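Local coordinates for putative beta-glucosidase (Bifidobacterium adolescentis, PDB 5WAB), which hydrolyses beta-glucosidic linkages as a family 3 glycoside hydrolase and may also release alpha-L-arabinopyranosyl groups from ginsenosides, at residues Ser19-Gly24 against His237-Ser242; Ser80-Leu85 against Ala312-Val317; Ile86-Glu91 against Asp305-Gln310; Ala175-Tyr180 against Ala628-Lys633; Leu247-Pro252 against Gln279-Leu284. All coordinates share one frame; numbering follows the deposited sequence.

Contact 1: residues Ser19-Gly24 against His237-Ser242; sequences SLTSGG and HDRVAS
R239 reaches across to T21 and S22, and its NH2 comes to 2.9 Å from T21 OG1. The hydroxyl stands at the edge of the guanidinium, in its plane, yet the angle is too poor for a hydrogen bond; T21 OG1 is instead hydrogen-bonded to the carbonyl of A18. S22 is the looser neighbour, with its CB 4.0 Å from R239 NH2 and set obliquely to the guanidinium. The arginine is bent at chi2 (-60°) and chi3 (-51°), so that a residue whose CB does not point at the loop still brings its charged end to it. All three touching residues are buried. Within the TIM-barrel-like N-terminal domain of family 3 glycosidases, this joins the type I turn S19-S22, which starts at the last residue of helix 14-19, to the start of helix 239-245. D257 ties the two sides together by a salt bridge to R239 NH1 and a hydrogen bond from S22 OG, and T256 also binds R239 NH1. Such an acidic partner would be expected to hold the charge of the buried guanidinium. The start of the second segment is looser: H237 is exposed, and D238, the partly exposed N-cap of the helix, uses OD1 to accept a weak bond from A241 N (3.5 Å).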
# COMPACT_ATOMS: atom_id res chain seq x y z
N SER A 19 -32.87 10.06 -1.17
CA SER A 19 -31.87 11.12 -1.09
C SER A 19 -30.61 10.64 -0.39
O SER A 19 -29.51 11.09 -0.72
CB SER A 19 -32.43 12.36 -0.39
OG SER A 19 -32.71 12.11 0.97
N LEU A 20 -30.75 9.72 0.56
CA LEU A 20 -29.58 9.22 1.29
C LEU A 20 -28.62 8.46 0.40
O LEU A 20 -27.45 8.28 0.77
CB LEU A 20 -30.03 8.32 2.44
CG LEU A 20 -30.72 8.98 3.63
CD1 LEU A 20 -31.03 7.91 4.65
CD2 LEU A 20 -29.85 10.07 4.25
N THR A 21 -29.07 8.01 -0.77
CA THR A 21 -28.24 7.20 -1.66
C THR A 21 -27.32 8.04 -2.54
O THR A 21 -26.71 7.50 -3.48
CB THR A 21 -29.13 6.29 -2.51
OG1 THR A 21 -29.93 7.07 -3.40
CG2 THR A 21 -30.06 5.50 -1.60
N SER A 22 -27.23 9.34 -2.27
CA SER A 22 -26.28 10.23 -2.93
C SER A 22 -26.01 11.40 -1.99
O SER A 22 -26.90 11.85 -1.26
CB SER A 22 -26.81 10.74 -4.27
OG SER A 22 -27.91 11.60 -4.08
N GLY A 23 -24.78 11.90 -2.03
CA GLY A 23 -24.36 12.92 -1.09
C GLY A 23 -25.16 14.20 -1.22
O GLY A 23 -25.85 14.45 -2.21
N GLY A 24 -25.07 15.03 -0.18
CA GLY A 24 -25.68 16.35 -0.24
C GLY A 24 -25.00 17.24 -1.25
O GLY A 24 -25.66 17.89 -2.07
N HIS A 237 -22.64 5.35 -13.04
CA HIS A 237 -23.17 5.68 -14.36
C HIS A 237 -24.65 5.40 -14.50
O HIS A 237 -25.32 6.06 -15.30
CB HIS A 237 -22.40 4.90 -15.43
CG HIS A 237 -20.95 5.25 -15.50
ND1 HIS A 237 -20.43 6.40 -14.94
CD2 HIS A 237 -19.89 4.58 -16.02
CE1 HIS A 237 -19.13 6.43 -15.14
NE2 HIS A 237 -18.77 5.34 -15.79
N ASP A 238 -25.17 4.41 -13.77
CA ASP A 238 -26.58 4.03 -13.80
C ASP A 238 -27.07 4.01 -12.36
O ASP A 238 -26.73 3.09 -11.61
CB ASP A 238 -26.77 2.67 -14.46
CG ASP A 238 -28.19 2.41 -14.90
OD1 ASP A 238 -29.13 2.93 -14.25
OD2 ASP A 238 -28.38 1.69 -15.89
N ARG A 239 -27.88 5.01 -11.98
CA ARG A 239 -28.32 5.12 -10.59
C ARG A 239 -29.02 3.85 -10.13
O ARG A 239 -28.72 3.32 -9.05
CB ARG A 239 -29.24 6.32 -10.42
CG ARG A 239 -28.54 7.68 -10.48
CD ARG A 239 -27.49 7.83 -9.39
NE ARG A 239 -27.99 7.51 -8.05
CZ ARG A 239 -28.64 8.36 -7.26
NH1 ARG A 239 -28.90 9.59 -7.67
NH2 ARG A 239 -29.04 7.97 -6.05
N VAL A 240 -29.96 3.35 -10.93
CA VAL A 240 -30.72 2.17 -10.52
C VAL A 240 -29.83 0.94 -10.50
O VAL A 240 -29.87 0.15 -9.55
CB VAL A 240 -31.94 1.98 -11.45
CG1 VAL A 240 -32.74 0.76 -11.04
CG2 VAL A 240 -32.80 3.21 -11.44
N ALA A 241 -29.01 0.76 -11.53
CA ALA A 241 -28.15 -0.42 -11.60
C ALA A 241 -27.15 -0.44 -10.45
O ALA A 241 -26.91 -1.50 -9.85
CB ALA A 241 -27.43 -0.47 -12.94
N SER A 242 -26.56 0.71 -10.12
CA SER A 242 -25.59 0.76 -9.03
C SER A 242 -26.25 0.41 -7.70
O SER A 242 -25.68 -0.35 -6.90
CB SER A 242 -24.94 2.14 -8.96
OG SER A 242 -24.16 2.40 -10.12

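Contact 2: residues Ser80-Leu85 against Ala312-Val317; sequences SWNPEL and AIESMV
E314 reaches from the end of helix 301-313 toward S80, N82 and L85, where helix 83-99 of the barrel-like N-terminal domain begins. Its CB packs 3.8 Å from S80 CB and also touches the L85 methyl CD2. One atom further, CG meets that same methyl at 4.1 Å, and CD comes closer still, 3.7 Å from L85 CD2. From CG onward the chain is extended (chi2 -163°), which carries the carboxylate out to the N82 amide. There OE1 accepts a weak but nearly straight bond from N82 ND2, 3.3 Å long, the amide and carboxylate planes turned 32° from each other. Stronger partners hold the acid group from outside: K607 forms a salt bridge with OE1, and Q310 donates to OE2. With a lysine so near, the buried carboxylate is probably ionised. K607 belongs to strand 601-610, whose F609 also touches N82 and E314, so a third element covers the junction. N82 has a second task as N-cap of helix 83-99. Its OD1 accepts from L85 N at 3.1 Å, the donor standing above the carbonyl plane, 74° out of it.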
# COMPACT_ATOMS: atom_id res chain seq x y z
N SER A 80 7.94 0.28 6.33
CA SER A 80 8.07 0.08 7.77
C SER A 80 7.76 -1.35 8.20
O SER A 80 8.33 -1.82 9.18
CB SER A 80 7.15 1.05 8.51
OG SER A 80 5.80 0.75 8.22
N TRP A 81 6.85 -2.03 7.50
CA TRP A 81 6.38 -3.36 7.91
C TRP A 81 5.95 -3.36 9.37
O TRP A 81 6.16 -4.32 10.11
CB TRP A 81 7.44 -4.43 7.65
CG TRP A 81 7.79 -4.63 6.19
CD1 TRP A 81 8.13 -3.66 5.28
CD2 TRP A 81 7.87 -5.88 5.48
NE1 TRP A 81 8.39 -4.23 4.06
CE2 TRP A 81 8.24 -5.58 4.15
CE3 TRP A 81 7.65 -7.21 5.84
CZ2 TRP A 81 8.40 -6.57 3.18
CZ3 TRP A 81 7.81 -8.20 4.87
CH2 TRP A 81 8.18 -7.87 3.56
N ASN A 82 5.33 -2.25 9.80
CA ASN A 82 5.07 -1.97 11.21
C ASN A 82 3.60 -1.60 11.38
O ASN A 82 3.24 -0.42 11.40
CB ASN A 82 5.97 -0.84 11.72
CG ASN A 82 5.95 -0.72 13.24
OD1 ASN A 82 5.04 -1.23 13.91
ND2 ASN A 82 6.95 -0.04 13.79
N PRO A 83 2.72 -2.60 11.50
CA PRO A 83 1.29 -2.30 11.67
C PRO A 83 1.00 -1.45 12.89
O PRO A 83 0.09 -0.61 12.84
CB PRO A 83 0.65 -3.69 11.79
CG PRO A 83 1.60 -4.59 11.03
CD PRO A 83 2.97 -4.04 11.31
N GLU A 84 1.75 -1.61 13.98
CA GLU A 84 1.48 -0.81 15.16
C GLU A 84 1.75 0.67 14.89
O GLU A 84 0.95 1.53 15.26
CB GLU A 84 2.32 -1.30 16.35
CG GLU A 84 1.96 -2.70 16.86
CD GLU A 84 2.59 -3.81 16.02
OE1 GLU A 84 3.46 -3.51 15.18
OE2 GLU A 84 2.21 -4.99 16.19
N LEU A 85 2.84 0.97 14.19
CA LEU A 85 3.12 2.36 13.84
C LEU A 85 2.09 2.92 12.87
O LEU A 85 1.67 4.07 12.99
CB LEU A 85 4.53 2.48 13.26
CG LEU A 85 4.93 3.81 12.62
CD1 LEU A 85 4.96 4.90 13.66
CD2 LEU A 85 6.29 3.68 11.95
N ALA A 312 8.17 8.87 9.20
CA ALA A 312 9.11 9.21 8.13
C ALA A 312 10.41 8.43 8.25
O ALA A 312 10.98 8.00 7.25
CB ALA A 312 9.38 10.72 8.11
N ILE A 313 10.89 8.25 9.48
CA ILE A 313 12.13 7.49 9.70
C ILE A 313 12.00 6.09 9.13
O ILE A 313 12.91 5.59 8.45
CB ILE A 313 12.48 7.47 11.20
CG1 ILE A 313 12.90 8.86 11.67
CG2 ILE A 313 13.55 6.44 11.48
CD1 ILE A 313 13.33 8.90 13.12
N GLU A 314 10.88 5.42 9.41
CA GLU A 314 10.69 4.04 8.98
C GLU A 314 10.17 3.92 7.55
O GLU A 314 9.79 2.82 7.13
CB GLU A 314 9.76 3.34 9.96
CG GLU A 314 10.32 3.35 11.36
CD GLU A 314 9.68 2.34 12.27
OE1 GLU A 314 9.23 1.28 11.79
OE2 GLU A 314 9.61 2.61 13.49
N SER A 315 10.18 5.00 6.77
CA SER A 315 9.80 4.94 5.37
C SER A 315 11.00 4.85 4.44
O SER A 315 10.81 4.79 3.22
CB SER A 315 8.95 6.16 5.01
OG SER A 315 7.72 6.12 5.70
N MET A 316 12.22 4.82 4.98
CA MET A 316 13.44 4.78 4.18
C MET A 316 13.99 3.36 4.11
O MET A 316 14.01 2.64 5.11
CB MET A 316 14.50 5.69 4.78
CG MET A 316 13.98 7.02 5.25
SD MET A 316 15.32 7.98 5.94
CE MET A 316 14.38 9.26 6.78
N VAL A 317 14.46 2.98 2.93
CA VAL A 317 15.14 1.71 2.71
C VAL A 317 16.58 2.00 2.31
O VAL A 317 16.83 2.75 1.36
CB VAL A 317 14.44 0.86 1.63
CG1 VAL A 317 15.14 -0.48 1.48
CG2 VAL A 317 12.97 0.68 1.97

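Contact 3: residues Ile86-Glu91 against Asp305-Gln310; sequences IHQVGE and DEVAHQ
V307 meets V89 and Q88 where two helices pack against each other: 83-99, which runs into strand 102-106 of the parallel barrel sheet, and 301-313, which leads to the outermost strand 317-321 of the six-stranded sheet in the C-terminal domain. The innermost shell is mainly apolar. V307 CG1 sits 4.0 Å from V89 CG2 and equally far from V89 CA, so this methyl rests on the helix backbone as well as on the neighbouring branch. The other methyl of V307, CG2, faces Q88, whose NE2 makes a van der Waals contact with it at 4.1 Å. Q88 gets there with its chain extended beyond CG (chi2 169°), laying the amide end along the exposed margin of the helix pair. V89, by contrast, is buried, and the two backbones come within 6.5 Å at the CA atoms of V89 and V307. In the next shell, F71 lies against V89, while I86 and H87, on other faces of the first helix, lean on helix 129-144. The second helix is backed by helix 476-484, against which H309 packs at P478, A479 and D482, and D305 OD1 accepts a hydrogen bond from Q474 NE2. Ordinary helical bonds set the spacing of these residues: G90 N donates to I86 O at 3.1 Å, and H309 N to D305 O at 2.8 Å.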
# COMPACT_ATOMS: atom_id res chain seq x y z
N ILE A 86 1.66 2.10 11.90
CA ILE A 86 0.61 2.52 10.97
C ILE A 86 -0.70 2.74 11.72
O ILE A 86 -1.44 3.70 11.45
CB ILE A 86 0.47 1.49 9.84
CG1 ILE A 86 1.80 1.33 9.10
CG2 ILE A 86 -0.69 1.85 8.91
CD1 ILE A 86 1.84 0.16 8.15
N HIS A 87 -1.00 1.87 12.69
CA HIS A 87 -2.19 2.05 13.52
C HIS A 87 -2.12 3.37 14.26
O HIS A 87 -3.15 4.00 14.52
CB HIS A 87 -2.31 0.89 14.50
CG HIS A 87 -3.53 0.96 15.37
ND1 HIS A 87 -3.63 1.81 16.45
CD2 HIS A 87 -4.71 0.29 15.31
CE1 HIS A 87 -4.81 1.65 17.02
NE2 HIS A 87 -5.48 0.74 16.35
N GLN A 88 -0.91 3.81 14.60
CA GLN A 88 -0.71 5.05 15.34
C GLN A 88 -0.90 6.27 14.44
O GLN A 88 -1.43 7.29 14.89
CB GLN A 88 0.68 5.02 15.96
CG GLN A 88 0.96 6.11 16.95
CD GLN A 88 2.24 5.86 17.71
OE1 GLN A 88 2.85 4.79 17.59
NE2 GLN A 88 2.65 6.83 18.52
N VAL A 89 -0.45 6.18 13.18
CA VAL A 89 -0.74 7.22 12.19
C VAL A 89 -2.25 7.40 12.00
O VAL A 89 -2.74 8.52 11.85
CB VAL A 89 -0.04 6.89 10.85
CG1 VAL A 89 -0.41 7.92 9.80
CG2 VAL A 89 1.46 6.82 11.03
N GLY A 90 -2.99 6.30 11.99
CA GLY A 90 -4.44 6.40 11.81
C GLY A 90 -5.12 7.13 12.95
O GLY A 90 -6.03 7.94 12.73
N GLU A 91 -4.70 6.85 14.19
CA GLU A 91 -5.28 7.54 15.34
C GLU A 91 -5.09 9.04 15.23
O GLU A 91 -6.01 9.82 15.54
CB GLU A 91 -4.66 7.02 16.63
CG GLU A 91 -4.83 5.54 16.86
CD GLU A 91 -4.07 5.08 18.10
OE1 GLU A 91 -4.72 4.56 19.03
OE2 GLU A 91 -2.84 5.25 18.15
N ASP A 305 3.04 15.77 14.64
CA ASP A 305 4.24 15.93 13.84
C ASP A 305 5.33 14.94 14.25
O ASP A 305 6.15 14.54 13.42
CB ASP A 305 4.76 17.36 13.95
CG ASP A 305 5.99 17.60 13.11
OD1 ASP A 305 5.94 17.36 11.88
OD2 ASP A 305 7.02 18.03 13.67
N GLU A 306 5.33 14.53 15.52
CA GLU A 306 6.29 13.53 15.97
C GLU A 306 5.91 12.14 15.48
O GLU A 306 6.80 11.33 15.18
CB GLU A 306 6.38 13.54 17.50
CG GLU A 306 7.05 14.77 18.06
CD GLU A 306 6.95 14.84 19.57
OE1 GLU A 306 6.30 13.95 20.16
OE2 GLU A 306 7.53 15.78 20.16
N VAL A 307 4.62 11.84 15.39
CA VAL A 307 4.21 10.60 14.76
C VAL A 307 4.66 10.58 13.31
O VAL A 307 5.18 9.57 12.81
CB VAL A 307 2.68 10.41 14.90
CG1 VAL A 307 2.21 9.18 14.13
CG2 VAL A 307 2.31 10.29 16.37
N ALA A 308 4.52 11.71 12.61
CA ALA A 308 5.02 11.83 11.25
C ALA A 308 6.54 11.73 11.20
O ALA A 308 7.10 11.21 10.22
CB ALA A 308 4.56 13.15 10.63
N HIS A 309 7.22 12.22 12.23
CA HIS A 309 8.67 12.08 12.30
C HIS A 309 9.07 10.62 12.37
O HIS A 309 9.95 10.16 11.63
CB HIS A 309 9.21 12.86 13.50
CG HIS A 309 10.71 12.94 13.57
ND1 HIS A 309 11.53 12.46 12.56
CD2 HIS A 309 11.53 13.42 14.53
CE1 HIS A 309 12.79 12.65 12.90
NE2 HIS A 309 12.82 13.23 14.09
N GLN A 310 8.44 9.86 13.27
CA GLN A 310 8.75 8.44 13.38
C GLN A 310 8.30 7.67 12.14
O GLN A 310 9.00 6.78 11.66
CB GLN A 310 8.13 7.84 14.65
CG GLN A 310 8.46 6.37 14.85
CD GLN A 310 9.97 6.10 14.99
OE1 GLN A 310 10.73 6.95 15.46
NE2 GLN A 310 10.40 4.92 14.57

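Contact 4: residues Ala175-Tyr180 against Ala628-Lys633; sequences ALREIY and AYWSEK
R177 and W630 carry the stacking interactions. The arginine guanidinium lies nearly flat on the indole, planes 17° apart and centres separated by 4.2 Å, in an off-centre cation-pi contact with the six-membered ring. Its aliphatic part covers the rest of that face: CG hangs 3.4 Å from the centroid of the five-membered ring in a CH-pi contact, and CB touches W630 CG at 3.6 Å. The bend at chi2 (-72°) carries the chain obliquely over the indole face, where NE reaches W630 CZ2 at 3.4 Å. Hydrogen bonding falls to E178, whose OE2 accepts from W630 N at 2.9 Å, the donor lying above the carboxylate plane. The same oxygen lies 3.3 Å from Y629 CB. Ionic partners fix both charged groups from outside the two segments. E222 forms a salt bridge with R177 NH1, and R174 another with E178 OE2, so that one carboxylate oxygen is shared between an arginine and a main-chain amide. Such pairing probably stabilises the buried charges. W637 meets W630 edge to face, coming from strand 636-639, the antiparallel partner of strand 628-631. The axes of helix segment 175-180, widened by a pi-type turn, and strand 628-631 approach to 8.1 Å. Together they form part of the interface between the TIM-barrel-like N-terminal domain and the fibronectin type III-like domain of a three-domain family 3 beta-glucosidase.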
# COMPACT_ATOMS: atom_id res chain seq x y z
N ALA A 175 -6.50 -14.99 -10.21
CA ALA A 175 -5.74 -13.76 -9.99
C ALA A 175 -6.54 -12.77 -9.16
O ALA A 175 -5.98 -12.10 -8.28
CB ALA A 175 -5.32 -13.16 -11.33
N LEU A 176 -7.85 -12.68 -9.39
CA LEU A 176 -8.70 -11.85 -8.55
C LEU A 176 -8.68 -12.33 -7.11
O LEU A 176 -8.49 -11.54 -6.18
CB LEU A 176 -10.13 -11.84 -9.10
CG LEU A 176 -10.47 -10.91 -10.25
CD1 LEU A 176 -11.85 -11.20 -10.75
CD2 LEU A 176 -10.35 -9.45 -9.83
N ARG A 177 -8.86 -13.64 -6.90
CA ARG A 177 -8.97 -14.17 -5.55
C ARG A 177 -7.64 -14.14 -4.80
O ARG A 177 -7.61 -13.93 -3.59
CB ARG A 177 -9.50 -15.60 -5.60
CG ARG A 177 -10.91 -15.73 -6.12
CD ARG A 177 -11.90 -15.21 -5.11
NE ARG A 177 -13.27 -15.48 -5.51
CZ ARG A 177 -14.33 -15.28 -4.72
NH1 ARG A 177 -14.15 -14.82 -3.49
NH2 ARG A 177 -15.55 -15.56 -5.16
N GLU A 178 -6.52 -14.34 -5.50
CA GLU A 178 -5.23 -14.46 -4.82
C GLU A 178 -4.42 -13.18 -4.81
O GLU A 178 -3.58 -13.00 -3.91
CB GLU A 178 -4.39 -15.58 -5.44
CG GLU A 178 -4.99 -16.97 -5.35
CD GLU A 178 -4.00 -18.06 -5.72
OE1 GLU A 178 -2.79 -17.83 -5.58
OE2 GLU A 178 -4.45 -19.14 -6.17
N ILE A 179 -4.60 -12.28 -5.78
CA ILE A 179 -3.78 -11.08 -5.91
C ILE A 179 -4.55 -9.82 -5.51
O ILE A 179 -4.15 -9.10 -4.60
CB ILE A 179 -3.20 -10.94 -7.34
CG1 ILE A 179 -2.43 -12.20 -7.75
CG2 ILE A 179 -2.34 -9.69 -7.43
CD1 ILE A 179 -1.25 -12.54 -6.86
N TYR A 180 -5.67 -9.55 -6.18
CA TYR A 180 -6.31 -8.24 -6.07
C TYR A 180 -7.37 -8.17 -4.98
O TYR A 180 -7.75 -7.06 -4.58
CB TYR A 180 -6.90 -7.85 -7.43
CG TYR A 180 -5.84 -7.88 -8.50
CD1 TYR A 180 -4.99 -6.80 -8.68
CD2 TYR A 180 -5.66 -9.00 -9.30
CE1 TYR A 180 -4.00 -6.83 -9.64
CE2 TYR A 180 -4.66 -9.04 -10.27
CZ TYR A 180 -3.83 -7.94 -10.43
OH TYR A 180 -2.84 -7.95 -11.38
N ALA A 628 -3.03 -22.37 0.87
CA ALA A 628 -4.16 -22.63 -0.02
C ALA A 628 -4.11 -21.72 -1.24
O ALA A 628 -3.86 -20.52 -1.13
CB ALA A 628 -5.49 -22.43 0.71
N TYR A 629 -4.41 -22.30 -2.40
CA TYR A 629 -4.64 -21.52 -3.61
C TYR A 629 -6.12 -21.52 -3.92
O TYR A 629 -6.89 -22.31 -3.38
CB TYR A 629 -3.84 -22.08 -4.80
CG TYR A 629 -4.11 -23.53 -5.14
CD1 TYR A 629 -5.21 -23.90 -5.92
CD2 TYR A 629 -3.26 -24.55 -4.70
CE1 TYR A 629 -5.45 -25.23 -6.24
CE2 TYR A 629 -3.50 -25.88 -5.02
CZ TYR A 629 -4.60 -26.21 -5.78
OH TYR A 629 -4.83 -27.52 -6.11
N TRP A 630 -6.52 -20.60 -4.80
CA TRP A 630 -7.89 -20.60 -5.28
C TRP A 630 -8.03 -21.61 -6.40
O TRP A 630 -7.29 -21.57 -7.39
CB TRP A 630 -8.29 -19.21 -5.76
CG TRP A 630 -9.74 -19.15 -6.13
CD1 TRP A 630 -10.27 -19.25 -7.38
CD2 TRP A 630 -10.84 -19.02 -5.22
NE1 TRP A 630 -11.64 -19.17 -7.31
CE2 TRP A 630 -12.01 -19.03 -6.00
CE3 TRP A 630 -10.94 -18.88 -3.84
CZ2 TRP A 630 -13.28 -18.92 -5.43
CZ3 TRP A 630 -12.19 -18.76 -3.27
CH2 TRP A 630 -13.35 -18.78 -4.07
N SER A 631 -8.99 -22.52 -6.26
CA SER A 631 -9.27 -23.51 -7.29
C SER A 631 -10.54 -23.11 -8.02
O SER A 631 -11.61 -23.04 -7.42
CB SER A 631 -9.43 -24.91 -6.69
OG SER A 631 -9.85 -25.83 -7.68
N GLU A 632 -10.42 -22.85 -9.32
CA GLU A 632 -11.61 -22.58 -10.11
C GLU A 632 -12.43 -23.84 -10.31
O GLU A 632 -13.63 -23.77 -10.58
CB GLU A 632 -11.24 -21.97 -11.46
CG GLU A 632 -10.50 -20.65 -11.34
CD GLU A 632 -10.21 -20.01 -12.68
OE1 GLU A 632 -10.76 -20.48 -13.70
OE2 GLU A 632 -9.42 -19.04 -12.71
N LYS A 633 -11.80 -25.01 -10.14
CA LYS A 633 -12.54 -26.26 -10.20
C LYS A 633 -13.41 -26.44 -8.95
O LYS A 633 -14.57 -26.84 -9.06
CB LYS A 633 -11.55 -27.41 -10.35
CG LYS A 633 -12.16 -28.78 -10.51
CD LYS A 633 -11.06 -29.83 -10.64
CE LYS A 633 -10.02 -29.42 -11.66
NZ LYS A 633 -10.57 -29.31 -13.04

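Contact 5: residues Leu247-Pro252 against Gln279-Leu284; sequences LNLEMP and QGMVDL
The N248 amide turns its nitrogen end toward helix 271-292, with ND2 4.5 Å from G280 CA; as G280 carries no side chain, the amide comes close to the helix. V229 N donates to N248 OD1, while ND2 gives a hydrogen bond to M277 O, so both ends of the buried group have partners. Another two flat groups meet within the helix itself: Q279 NE2 bonds D283 OD1 at 3.0 Å, with the acceptor almost in the amide plane but the donor 49° out of the carboxylate plane. All this belongs to the TIM-barrel-like domain. The loop 247-252 runs beside strand 228-230 of the parallel barrel sheet, and L249 is bonded through its backbone to V229 and S231. Helix 271-292 covers this loop from outside. Apolar packing completes the contact and centres on M281, which also touches I228 of that strand. Its chain bends at both chi2 (-46°) and chi3 (-59°), bringing the thioether onto the loop. SD lies against N248 CB at 3.8 Å and, a little farther off, against L249 CB. The M281 and L249 side chains cross at about a right angle. The methyl CE then settles across the fork of the leucine, 3.9 Å from L249 CD1 and 3.9 Å from L249 CD2.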
# COMPACT_ATOMS: atom_id res chain seq x y z
N LEU A 247 -24.29 -0.58 -4.28
CA LEU A 247 -23.68 0.73 -4.07
C LEU A 247 -24.62 1.60 -3.25
O LEU A 247 -25.71 1.96 -3.72
CB LEU A 247 -23.35 1.40 -5.40
CG LEU A 247 -22.50 2.65 -5.24
CD1 LEU A 247 -21.01 2.30 -5.37
CD2 LEU A 247 -22.91 3.70 -6.25
N ASN A 248 -24.23 1.94 -2.03
CA ASN A 248 -25.10 2.74 -1.18
C ASN A 248 -25.15 4.20 -1.58
O ASN A 248 -26.20 4.84 -1.46
CB ASN A 248 -24.65 2.62 0.28
CG ASN A 248 -24.62 1.20 0.76
OD1 ASN A 248 -23.72 0.43 0.39
ND2 ASN A 248 -25.60 0.82 1.57
N LEU A 249 -24.03 4.76 -2.05
CA LEU A 249 -23.88 6.21 -2.10
C LEU A 249 -23.26 6.64 -3.42
O LEU A 249 -22.14 6.23 -3.75
CB LEU A 249 -23.02 6.69 -0.93
CG LEU A 249 -22.82 8.20 -0.74
CD1 LEU A 249 -24.11 8.89 -0.30
CD2 LEU A 249 -21.70 8.45 0.26
N GLU A 250 -23.97 7.50 -4.15
CA GLU A 250 -23.41 8.15 -5.33
C GLU A 250 -22.69 9.42 -4.89
O GLU A 250 -23.25 10.24 -4.16
CB GLU A 250 -24.50 8.51 -6.34
CG GLU A 250 -23.97 9.24 -7.57
CD GLU A 250 -24.99 10.16 -8.24
OE1 GLU A 250 -25.86 10.72 -7.53
OE2 GLU A 250 -24.93 10.34 -9.48
N MET A 251 -21.43 9.56 -5.33
CA MET A 251 -20.65 10.76 -5.08
C MET A 251 -19.90 11.12 -6.36
O MET A 251 -19.32 10.23 -7.01
CB MET A 251 -19.67 10.56 -3.93
CG MET A 251 -20.33 10.35 -2.58
SD MET A 251 -21.17 11.80 -1.93
CE MET A 251 -19.79 12.91 -1.64
N PRO A 252 -19.92 12.39 -6.78
CA PRO A 252 -20.73 13.44 -6.16
C PRO A 252 -22.17 13.31 -6.65
O PRO A 252 -22.41 12.56 -7.60
CB PRO A 252 -20.08 14.73 -6.67
CG PRO A 252 -19.56 14.36 -8.01
CD PRO A 252 -19.12 12.91 -7.91
N GLN A 279 -30.61 2.41 4.88
CA GLN A 279 -30.37 2.19 6.30
C GLN A 279 -28.88 2.16 6.59
O GLN A 279 -28.44 2.66 7.63
CB GLN A 279 -31.03 0.89 6.75
CG GLN A 279 -30.80 0.54 8.22
CD GLN A 279 -31.34 1.60 9.17
OE1 GLN A 279 -32.43 2.12 8.98
NE2 GLN A 279 -30.56 1.91 10.19
N GLY A 280 -28.09 1.59 5.68
CA GLY A 280 -26.65 1.61 5.86
C GLY A 280 -26.12 3.03 5.98
O GLY A 280 -25.22 3.29 6.79
N MET A 281 -26.68 3.95 5.20
CA MET A 281 -26.26 5.35 5.29
C MET A 281 -26.67 5.96 6.62
O MET A 281 -25.96 6.84 7.13
CB MET A 281 -26.85 6.15 4.13
CG MET A 281 -26.33 5.72 2.76
SD MET A 281 -24.54 5.50 2.71
CE MET A 281 -23.97 7.15 3.16
N VAL A 282 -27.81 5.53 7.18
CA VAL A 282 -28.19 5.95 8.52
C VAL A 282 -27.22 5.37 9.55
O VAL A 282 -26.78 6.07 10.47
CB VAL A 282 -29.64 5.53 8.83
CG1 VAL A 282 -30.01 5.92 10.25
CG2 VAL A 282 -30.60 6.16 7.84
N ASP A 283 -26.85 4.10 9.39
CA ASP A 283 -25.91 3.47 10.32
C ASP A 283 -24.55 4.16 10.29
O ASP A 283 -23.89 4.28 11.33
CB ASP A 283 -25.73 1.99 9.98
CG ASP A 283 -26.97 1.17 10.28
OD1 ASP A 283 -27.75 1.57 11.16
OD2 ASP A 283 -27.16 0.13 9.62
N LEU A 284 -24.11 4.61 9.11
CA LEU A 284 -22.85 5.34 9.02
C LEU A 284 -22.90 6.62 9.85
O LEU A 284 -21.95 6.94 10.58
CB LEU A 284 -22.53 5.66 7.57
CG LEU A 284 -21.27 6.51 7.40
CD1 LEU A 284 -20.05 5.79 7.97
CD2 LEU A 284 -21.06 6.86 5.94

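Contacts 1 and 5 adjoin, their centres about 9 Å apart, and share backbone links: T21 O lies 2.8 Å from E250 N and S242 O 3.0 Å from L247 N, both probable hydrogen bonds. Contacts 2 and 3 form a second pair, centres about 10 Å apart, along the same two helices, 83-99 and 301-313. Contact 4 stands alone, its centre at least 29 Å from that of any other contact, and on the opposite side of the chain's centre from contact 3. In family 3 enzymes the nucleophile follows the strand corresponding to 228-230, which contact 5 flanks; the substrate site therefore probably lies nearer to contact 5 than to contact 2.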